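Local coordinates for protein meta cleavage compound hydrolase (Janthinobacterium, PDB 1J1I) that hydrolyses a meta-cleavage compound in carbazole degradation, probably cutting a carbon-carbon bond of an aminophenyl hexadienoate to release anthranilate, at residues 260-263 and 264-267. Numbering follows the deposited sequence.
Sequences GHWA and MIEH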
loop_
_atom_site.group_PDB
_atom_site.type_symbol
_atom_site.label_atom_id
_atom_site.label_comp_id
_atom_site.label_asym_id
_atom_site.label_seq_id
_atom_site.Cartn_x
_atom_site.Cartn_y
_atom_site.Cartn_z
ATOM N N GLY A 260 10.168 11.271 1.326
ATOM C CA GLY A 260 11.406 11.043 2.043
ATOM C C GLY A 260 11.225 10.155 3.262
ATOM O O GLY A 260 10.470 9.181 3.227
ATOM N N HIS A 261 11.906 10.520 4.346
ATOM C CA HIS A 261 11.892 9.766 5.597
ATOM C C HIS A 261 10.686 10.015 6.513
ATOM O O HIS A 261 10.460 9.249 7.452
ATOM C CB HIS A 261 13.198 10.065 6.350
ATOM C CG HIS A 261 13.479 9.139 7.496
ATOM N ND1 HIS A 261 13.505 7.767 7.361
ATOM C CD2 HIS A 261 13.797 9.395 8.788
ATOM C CE1 HIS A 261 13.826 7.217 8.520
ATOM N NE2 HIS A 261 14.008 8.184 9.403
ATOM N N TRP A 262 9.913 11.070 6.244
ATOM C CA TRP A 262 8.749 11.411 7.070
ATOM C C TRP A 262 7.417 11.437 6.312
ATOM O O TRP A 262 6.817 12.497 6.139
ATOM C CB TRP A 262 8.944 12.779 7.742
ATOM C CG TRP A 262 10.138 12.887 8.645
ATOM C CD1 TRP A 262 10.775 11.867 9.294
ATOM C CD2 TRP A 262 10.799 14.092 9.046
ATOM N NE1 TRP A 262 11.790 12.365 10.076
ATOM C CE2 TRP A 262 11.827 13.727 9.942
ATOM C CE3 TRP A 262 10.621 15.448 8.737
ATOM C CZ2 TRP A 262 12.677 14.670 10.534
ATOM C CZ3 TRP A 262 11.466 16.388 9.327
ATOM C CH2 TRP A 262 12.481 15.991 10.216
ATOM N N ALA A 263 6.938 10.274 5.883
ATOM C CA ALA A 263 5.684 10.202 5.141
ATOM C C ALA A 263 4.516 10.915 5.832
ATOM O O ALA A 263 3.743 11.615 5.181
ATOM C CB ALA A 263 5.320 8.736 4.876
ATOM N N MET A 264 4.388 10.747 7.148
ATOM C CA MET A 264 3.284 11.369 7.885
ATOM C C MET A 264 3.313 12.898 7.868
ATOM O O MET A 264 2.282 13.544 8.084
ATOM C CB MET A 264 3.268 10.895 9.342
ATOM C CG MET A 264 4.338 11.523 10.216
ATOM S SD MET A 264 6.011 11.101 9.726
ATOM C CE MET A 264 6.939 11.991 10.949
ATOM N N ILE A 265 4.491 13.470 7.636
ATOM C CA ILE A 265 4.633 14.922 7.586
ATOM C C ILE A 265 4.577 15.425 6.143
ATOM O O ILE A 265 3.918 16.424 5.851
ATOM C CB ILE A 265 5.974 15.387 8.224
ATOM C CG1 ILE A 265 5.981 15.072 9.724
ATOM C CG2 ILE A 265 6.168 16.886 8.005
ATOM C CD1 ILE A 265 7.301 15.387 10.417
ATOM N N GLU A 266 5.259 14.721 5.244
ATOM C CA GLU A 266 5.311 15.107 3.833
ATOM C C GLU A 266 3.993 14.905 3.082
ATOM O O GLU A 266 3.656 15.685 2.189
ATOM C CB GLU A 266 6.423 14.329 3.124
ATOM C CG GLU A 266 7.797 14.496 3.753
ATOM C CD GLU A 266 8.838 13.582 3.136
ATOM O OE1 GLU A 266 9.002 13.607 1.895
ATOM O OE2 GLU A 266 9.497 12.836 3.895
ATOM N N HIS A 267 3.254 13.858 3.438
ATOM C CA HIS A 267 1.979 13.555 2.796
ATOM C C HIS A 267 1.023 13.036 3.861
ATOM O O HIS A 267 0.673 11.856 3.866
ATOM C CB HIS A 267 2.178 12.481 1.720
ATOM C CG HIS A 267 3.257 12.806 0.733
ATOM N ND1 HIS A 267 3.109 13.770 -0.242
ATOM C CD2 HIS A 267 4.502 12.300 0.576
ATOM C CE1 HIS A 267 4.218 13.841 -0.958
ATOM N NE2 HIS A 267 5.079 12.961 -0.481
#
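G260 gives its backbone N-H to the carboxylate of E266, with 2.7 Å from G260 N to E266 OE1. The donor meets the syn side of OE1, 20° out of the carboxylate plane, and glycine suits the position because a side-chain carbon here would run into E266 OE2. The CA-CB bond of H261, probably the catalytic histidine, points away from 264-267, and its ND1 is hydrogen-bonded to D233. Next, W262 N reaches the other carboxylate oxygen, E266 OE2, at 3.0 Å. W262 also occupies the N-cap of the short helix 263-266. W262 O takes two N-H groups: E266 N arrives at 2.9 Å nearly in line with the C=O bond, whereas I265 N comes from above the carbonyl plane.

The indole suits a buried place between the turn and helix 160-170, where it touches L166, V167 and L170. I265 runs beside it, CD1 lying 3.7 Å from W262 CE3. With CG between the backbone N and the carbonyl carbon (chi1 76°) and a bend at chi2, M264 sets CE 3.9 Å from W262 CB; its sulfur makes an oblique Met-aromatic contact with the five-membered ring. A263, small enough for the buried first turn, packs on M137, and A263 O accepts H267 N at 2.9 Å.

E266 therefore spans the backbone on both sides of H261, its extended chain bringing a buried acid to two amides while N172 gives OE1 a further donor. These bonds would temper the cost of burying its charge, and they probably help set the backbone that presents the histidine of the probable Ser-His-Asp triad of this alpha/beta hydrolase.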